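Local coordinates for actin binding protein family protein (PDB 6K2F) that probably binds actin monomers, and by sequestering them restrains filament assembly, this chain being the N-terminal ADF-homology domain of an Entamoeba twinfilin, at residues 20-25 with 37-43; 62-68 with 79-85. All coordinates share one frame. Numbering follows the deposited sequence.

Contact 1: 20-25 with 37-43; sequences NGRFIQ and AIEQGTS
The open end of an antiparallel beta hairpin, strands 23-29 and 32-39 of the ADF-homology sheet, is finished by a classic beta bulge. Strands 23-25 and 37-39 run at 163° with axes 4.8 Å apart. F23 and E39 form a hydrogen-bonded pair (F23 N to E39 O 3.1 Å, E39 N to F23 O 2.9 Å), I24 and I38 a non-hydrogen-bonded one, and Q25 and A37 a hydrogen-bonded one (Q25 N to A37 O 2.8 Å, A37 N to Q25 O 3.3 Å). At the bulge R22 N also donates to E39 O (2.9 Å), so two residues face one. F23, chi1 p, lays its ring face against E39 CB, 3.4 Å from the centroid, a CH-pi contact. Beyond the bulge Q40 takes helical-region backbone angles and G41 positive phi, where a CB would collide with R22 CB; G41 N donates to E39 OE2 (2.8 Å), while E39 OE1 is hydrogen-bonded to OH of Y55, whose ring meets F23 edge-to-face. The R22 guanidinium, salt-bridged to D48 and E69, donates from NH2 to T42 O (2.8 Å). S43 OG reaches E117 and R106 of the second subunit. Q40 curls back so that NE2 donates to N20 O at 2.7 Å.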
loop_
_atom_site.group_PDB
_atom_site.type_symbol
_atom_site.label_atom_id
_atom_site.label_comp_id
_atom_site.label_asym_id
_atom_site.label_seq_id
_atom_site.Cartn_x
_atom_site.Cartn_y
_atom_site.Cartn_z
ATOM N N ASN A 20 1.355 -5.941 -2.397
ATOM C CA ASN A 20 2.337 -4.830 -2.551
ATOM C C ASN A 20 1.726 -3.663 -3.335
ATOM O O ASN A 20 2.461 -2.912 -3.981
ATOM C CB ASN A 20 3.648 -5.275 -3.204
ATOM C CG ASN A 20 3.472 -5.886 -4.580
ATOM O OD1 ASN A 20 2.347 -6.092 -5.046
ATOM N ND2 ASN A 20 4.583 -6.195 -5.225
ATOM N N GLY A 21 0.436 -3.466 -3.190
ATOM C CA GLY A 21 -0.309 -2.325 -3.750
ATOM C C GLY A 21 -1.682 -2.334 -3.135
ATOM O O GLY A 21 -2.008 -3.327 -2.450
ATOM N N ARG A 22 -2.483 -1.312 -3.399
ATOM C CA ARG A 22 -3.805 -1.195 -2.757
ATOM C C ARG A 22 -4.926 -1.429 -3.768
ATOM O O ARG A 22 -5.902 -2.109 -3.407
ATOM C CB ARG A 22 -3.943 0.162 -2.073
ATOM C CG ARG A 22 -5.290 0.333 -1.385
ATOM C CD ARG A 22 -5.566 -0.676 -0.276
ATOM N NE ARG A 22 -4.687 -0.457 0.857
ATOM C CZ ARG A 22 -4.605 -1.236 1.919
ATOM N NH1 ARG A 22 -5.327 -2.341 2.013
ATOM N NH2 ARG A 22 -3.760 -0.932 2.889
ATOM N N PHE A 23 -4.903 -0.775 -4.927
ATOM C CA PHE A 23 -6.046 -0.954 -5.839
ATOM C C PHE A 23 -5.653 -0.818 -7.302
ATOM O O PHE A 23 -4.633 -0.243 -7.644
ATOM C CB PHE A 23 -7.198 -0.030 -5.448
ATOM C CG PHE A 23 -7.024 1.454 -5.602
ATOM C CD1 PHE A 23 -7.167 2.073 -6.826
ATOM C CD2 PHE A 23 -6.901 2.251 -4.479
ATOM C CE1 PHE A 23 -7.144 3.451 -6.919
ATOM C CE2 PHE A 23 -6.887 3.633 -4.577
ATOM C CZ PHE A 23 -7.004 4.230 -5.798
ATOM N N ILE A 24 -6.537 -1.376 -8.112
ATOM C CA ILE A 24 -6.439 -1.362 -9.592
ATOM C C ILE A 24 -7.732 -0.765 -10.111
ATOM O O ILE A 24 -8.793 -1.240 -9.747
ATOM C CB ILE A 24 -6.222 -2.770 -10.160
ATOM C CG1 ILE A 24 -4.972 -3.420 -9.571
ATOM C CG2 ILE A 24 -6.193 -2.707 -11.680
ATOM C CD1 ILE A 24 -4.889 -4.929 -9.802
ATOM N N GLN A 25 -7.631 0.296 -10.885
ATOM C CA GLN A 25 -8.801 0.865 -11.579
ATOM C C GLN A 25 -8.847 0.198 -12.938
ATOM O O GLN A 25 -7.757 0.050 -13.556
ATOM C CB GLN A 25 -8.702 2.371 -11.742
ATOM C CG GLN A 25 -9.951 2.984 -12.368
ATOM C CD GLN A 25 -9.809 4.481 -12.429
ATOM O OE1 GLN A 25 -8.710 5.006 -12.568
ATOM N NE2 GLN A 25 -10.926 5.168 -12.334
ATOM N N ALA A 37 -5.407 2.261 -14.163
ATOM C CA ALA A 37 -4.459 2.862 -13.208
ATOM C C ALA A 37 -4.236 1.898 -12.057
ATOM O O ALA A 37 -5.110 1.038 -11.803
ATOM C CB ALA A 37 -5.013 4.165 -12.674
ATOM N N ILE A 38 -3.081 2.032 -11.428
ATOM C CA ILE A 38 -2.709 1.217 -10.242
ATOM C C ILE A 38 -2.265 2.181 -9.154
ATOM O O ILE A 38 -1.421 3.048 -9.437
ATOM C CB ILE A 38 -1.609 0.218 -10.597
ATOM C CG1 ILE A 38 -2.039 -0.694 -11.748
ATOM C CG2 ILE A 38 -1.211 -0.552 -9.353
ATOM C CD1 ILE A 38 -0.878 -1.314 -12.466
ATOM N N GLU A 39 -2.788 2.007 -7.944
ATOM C CA GLU A 39 -2.418 2.816 -6.765
ATOM C C GLU A 39 -1.704 1.916 -5.755
ATOM O O GLU A 39 -2.320 0.929 -5.283
ATOM C CB GLU A 39 -3.668 3.437 -6.148
ATOM C CG GLU A 39 -3.407 4.177 -4.850
ATOM C CD GLU A 39 -2.349 5.258 -4.910
ATOM O OE1 GLU A 39 -2.514 6.205 -5.737
ATOM O OE2 GLU A 39 -1.368 5.176 -4.133
ATOM N N GLN A 40 -0.462 2.276 -5.431
ATOM C CA GLN A 40 0.384 1.552 -4.453
ATOM C C GLN A 40 -0.285 1.652 -3.087
ATOM O O GLN A 40 -0.262 0.660 -2.346
ATOM C CB GLN A 40 1.782 2.157 -4.432
ATOM C CG GLN A 40 2.676 1.565 -3.360
ATOM C CD GLN A 40 2.904 0.097 -3.603
ATOM O OE1 GLN A 40 3.261 -0.323 -4.703
ATOM N NE2 GLN A 40 2.718 -0.690 -2.557
ATOM N N GLY A 41 -0.818 2.826 -2.756
ATOM C CA GLY A 41 -1.386 3.081 -1.423
ATOM C C GLY A 41 -0.352 2.860 -0.329
ATOM O O GLY A 41 0.866 3.060 -0.560
ATOM N N THR A 42 -0.824 2.471 0.852
ATOM C CA THR A 42 -0.045 2.421 2.103
ATOM C C THR A 42 -0.485 1.189 2.903
ATOM O O THR A 42 -1.306 0.397 2.412
ATOM C CB THR A 42 -0.211 3.716 2.921
ATOM O OG1 THR A 42 -1.525 3.738 3.465
ATOM C CG2 THR A 42 0.029 4.970 2.109
ATOM N N SER A 43 -0.002 1.064 4.118
ATOM C CA SER A 43 -0.432 -0.005 5.039
ATOM C C SER A 43 -1.736 0.406 5.748
ATOM O O SER A 43 -2.183 -0.380 6.599
ATOM C CB SER A 43 0.647 -0.299 6.015
ATOM O OG SER A 43 0.866 0.825 6.839
#

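Contact 2: 62-68 with 79-85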
loop_
_atom_site.group_PDB
_atom_site.type_symbol
_atom_site.label_atom_id
_atom_site.label_comp_id
_atom_site.label_asym_id
_atom_site.label_seq_id
_atom_site.Cartn_x
_atom_site.Cartn_y
_atom_site.Cartn_z
ATOM N N SER A 62 -16.286 3.307 -14.072
ATOM C CA SER A 62 -15.032 2.548 -13.882
ATOM C C SER A 62 -15.203 1.579 -12.737
ATOM O O SER A 62 -16.139 1.738 -11.924
ATOM C CB SER A 62 -13.805 3.410 -13.715
ATOM O OG SER A 62 -13.844 4.187 -12.533
ATOM N N TYR A 63 -14.355 0.568 -12.717
ATOM C CA TYR A 63 -14.252 -0.363 -11.586
ATOM C C TYR A 63 -12.990 -0.074 -10.795
ATOM O O TYR A 63 -11.945 0.244 -11.365
ATOM C CB TYR A 63 -14.158 -1.795 -12.073
ATOM C CG TYR A 63 -15.287 -2.255 -12.948
ATOM C CD1 TYR A 63 -16.555 -2.439 -12.441
ATOM C CD2 TYR A 63 -15.066 -2.567 -14.278
ATOM C CE1 TYR A 63 -17.590 -2.903 -13.237
ATOM C CE2 TYR A 63 -16.076 -3.065 -15.075
ATOM C CZ TYR A 63 -17.346 -3.228 -14.567
ATOM O OH TYR A 63 -18.323 -3.690 -15.406
ATOM N N ILE A 64 -13.066 -0.285 -9.487
ATOM C CA ILE A 64 -11.862 -0.273 -8.613
ATOM C C ILE A 64 -11.831 -1.599 -7.866
ATOM O O ILE A 64 -12.803 -1.928 -7.206
ATOM C CB ILE A 64 -11.871 0.854 -7.568
ATOM C CG1 ILE A 64 -12.167 2.232 -8.156
ATOM C CG2 ILE A 64 -10.549 0.807 -6.806
ATOM C CD1 ILE A 64 -11.037 2.808 -8.885
ATOM N N LEU A 65 -10.751 -2.351 -8.031
ATOM C CA LEU A 65 -10.482 -3.557 -7.224
ATOM C C LEU A 65 -9.624 -3.113 -6.051
ATOM O O LEU A 65 -8.480 -2.726 -6.281
ATOM C CB LEU A 65 -9.790 -4.603 -8.088
ATOM C CG LEU A 65 -10.530 -4.960 -9.364
ATOM C CD1 LEU A 65 -9.742 -5.956 -10.180
ATOM C CD2 LEU A 65 -11.910 -5.482 -9.043
ATOM N N PHE A 66 -10.215 -3.074 -4.872
ATOM C CA PHE A 66 -9.609 -2.436 -3.687
ATOM C C PHE A 66 -9.289 -3.532 -2.665
ATOM O O PHE A 66 -10.166 -4.212 -2.151
ATOM C CB PHE A 66 -10.551 -1.383 -3.126
ATOM C CG PHE A 66 -9.897 -0.461 -2.137
ATOM C CD1 PHE A 66 -9.726 -0.870 -0.828
ATOM C CD2 PHE A 66 -9.490 0.813 -2.507
ATOM C CE1 PHE A 66 -9.143 -0.025 0.096
ATOM C CE2 PHE A 66 -8.861 1.639 -1.585
ATOM C CZ PHE A 66 -8.702 1.221 -0.288
ATOM N N ARG A 67 -8.024 -3.664 -2.350
ATOM C CA ARG A 67 -7.533 -4.748 -1.467
ATOM C C ARG A 67 -7.844 -4.417 -0.005
ATOM O O ARG A 67 -7.542 -3.309 0.432
ATOM C CB ARG A 67 -6.033 -4.937 -1.668
ATOM C CG ARG A 67 -5.484 -6.160 -0.950
ATOM C CD ARG A 67 -3.988 -6.344 -1.133
ATOM N NE ARG A 67 -3.243 -5.150 -0.761
ATOM C CZ ARG A 67 -2.998 -4.734 0.474
ATOM N NH1 ARG A 67 -3.439 -5.417 1.518
ATOM N NH2 ARG A 67 -2.299 -3.632 0.674
ATOM N N THR A 68 -8.442 -5.353 0.720
ATOM C CA THR A 68 -8.691 -5.201 2.171
ATOM C C THR A 68 -7.450 -5.637 2.943
ATOM O O THR A 68 -6.451 -6.071 2.339
ATOM C CB THR A 68 -9.906 -6.000 2.662
ATOM O OG1 THR A 68 -9.579 -7.388 2.758
ATOM C CG2 THR A 68 -11.115 -5.791 1.777
ATOM N N LYS A 79 -8.710 -10.752 0.669
ATOM C CA LYS A 79 -10.088 -10.376 0.278
ATOM C C LYS A 79 -10.075 -8.950 -0.287
ATOM O O LYS A 79 -9.284 -8.121 0.163
ATOM C CB LYS A 79 -11.007 -10.482 1.489
ATOM C CG LYS A 79 -11.192 -11.897 2.017
ATOM C CD LYS A 79 -12.441 -12.518 1.525
ATOM C CE LYS A 79 -12.684 -13.930 2.013
ATOM N NZ LYS A 79 -13.897 -14.471 1.361
ATOM N N TRP A 80 -10.926 -8.687 -1.266
ATOM C CA TRP A 80 -11.001 -7.396 -1.990
ATOM C C TRP A 80 -12.423 -6.834 -1.928
ATOM O O TRP A 80 -13.369 -7.575 -1.631
ATOM C CB TRP A 80 -10.591 -7.604 -3.446
ATOM C CG TRP A 80 -9.164 -8.023 -3.631
ATOM C CD1 TRP A 80 -8.593 -9.207 -3.277
ATOM C CD2 TRP A 80 -8.119 -7.222 -4.197
ATOM N NE1 TRP A 80 -7.263 -9.200 -3.588
ATOM C CE2 TRP A 80 -6.938 -8.001 -4.156
ATOM C CE3 TRP A 80 -8.074 -5.964 -4.800
ATOM C CZ2 TRP A 80 -5.733 -7.537 -4.673
ATOM C CZ3 TRP A 80 -6.885 -5.514 -5.319
ATOM C CH2 TRP A 80 -5.727 -6.285 -5.243
ATOM N N LEU A 81 -12.526 -5.541 -2.202
ATOM C CA LEU A 81 -13.801 -4.880 -2.538
ATOM C C LEU A 81 -13.844 -4.683 -4.045
ATOM O O LEU A 81 -12.817 -4.311 -4.645
ATOM C CB LEU A 81 -13.899 -3.513 -1.860
ATOM C CG LEU A 81 -13.534 -3.467 -0.387
ATOM C CD1 LEU A 81 -13.545 -2.022 0.078
ATOM C CD2 LEU A 81 -14.456 -4.341 0.417
ATOM N N LEU A 82 -15.006 -4.911 -4.627
ATOM C CA LEU A 82 -15.264 -4.486 -6.016
ATOM C C LEU A 82 -16.073 -3.200 -5.922
ATOM O O LEU A 82 -17.220 -3.257 -5.456
ATOM C CB LEU A 82 -16.015 -5.582 -6.770
ATOM C CG LEU A 82 -16.444 -5.169 -8.184
ATOM C CD1 LEU A 82 -15.260 -4.731 -9.028
ATOM C CD2 LEU A 82 -17.202 -6.304 -8.842
ATOM N N LEU A 83 -15.456 -2.079 -6.268
ATOM C CA LEU A 83 -16.147 -0.772 -6.289
ATOM C C LEU A 83 -16.567 -0.543 -7.733
ATOM O O LEU A 83 -15.697 -0.585 -8.606
ATOM C CB LEU A 83 -15.203 0.323 -5.807
ATOM C CG LEU A 83 -14.511 0.067 -4.467
ATOM C CD1 LEU A 83 -13.655 1.263 -4.090
ATOM C CD2 LEU A 83 -15.502 -0.253 -3.367
ATOM N N ALA A 84 -17.850 -0.354 -7.986
ATOM C CA ALA A 84 -18.310 -0.112 -9.365
ATOM C C ALA A 84 -18.930 1.276 -9.369
ATOM O O ALA A 84 -20.013 1.445 -8.755
ATOM C CB ALA A 84 -19.287 -1.158 -9.789
ATOM N N TYR A 85 -18.246 2.221 -10.011
ATOM C CA TYR A 85 -18.736 3.606 -10.178
ATOM C C TYR A 85 -19.507 3.633 -11.494
ATOM O O TYR A 85 -18.878 3.488 -12.538
ATOM C CB TYR A 85 -17.585 4.609 -10.156
ATOM C CG TYR A 85 -18.011 6.005 -10.549
ATOM C CD1 TYR A 85 -19.005 6.676 -9.861
ATOM C CD2 TYR A 85 -17.444 6.648 -11.630
ATOM C CE1 TYR A 85 -19.407 7.949 -10.232
ATOM C CE2 TYR A 85 -17.847 7.909 -12.014
ATOM C CZ TYR A 85 -18.833 8.576 -11.315
ATOM O OH TYR A 85 -19.239 9.821 -11.722
#
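Two central antiparallel strands of the ADF-homology fold pair along the whole of segments 62-68 and 79-85, from S62 opposite Y85 to R67 opposite W80, 4.5 Å between axes at 149°. The face bearing Y63, L65, R67, W80, L82 and A84 is the more uneven. W80 is its largest bump: the indole leans across, its six-membered ring covering R67 CB (3.7 Å to the centroid, a CH-pi contact), while its CE3 lies 4.0 Å from L65 CB. F12 and F114 pack around it. L82 reaches across too, its CD1 3.4 Å from L65 CD2, and the small A84 leaves room for the Y63 ring, whose edge meets A84 CB (Y63 CD1 to A84 CB 4.0 Å). On the reverse, L83 fits between I64 and F66 (CB to I64 CB 3.8 Å, CD1 to F66 CB 4.2 Å), with L81 CD1 4.1 Å from F66 CD1. At the 68/79 end K79 O accepts twice, from T68 N at 2.9 Å and T68 OG1 at 2.7 Å.

Overall arrangement
Both contacts are antiparallel pairings in one sheet, and strands 23-29 and 62-68 are neighbours, so segments 20-25 and 62-68 join them directly: I24 O lies 2.8 Å from L65 N, and G21 O 2.8 Å from R67 NE. Contact 2 sits about 2 Å from the chain centre (centre to centre), buried and largely apolar, with regular pairing. Contact 1, centred about 11 Å out, is partly exposed; its short regular pairing gives way to a bulge and loop rich in polar side chains, some of which meet the second subunit. R22 and R67 bring charge to the junction: R22 is salt-bridged to D48 and E69, R22 NH1 is hydrogen-bonded to R67 O, and R67 NE to G21 O.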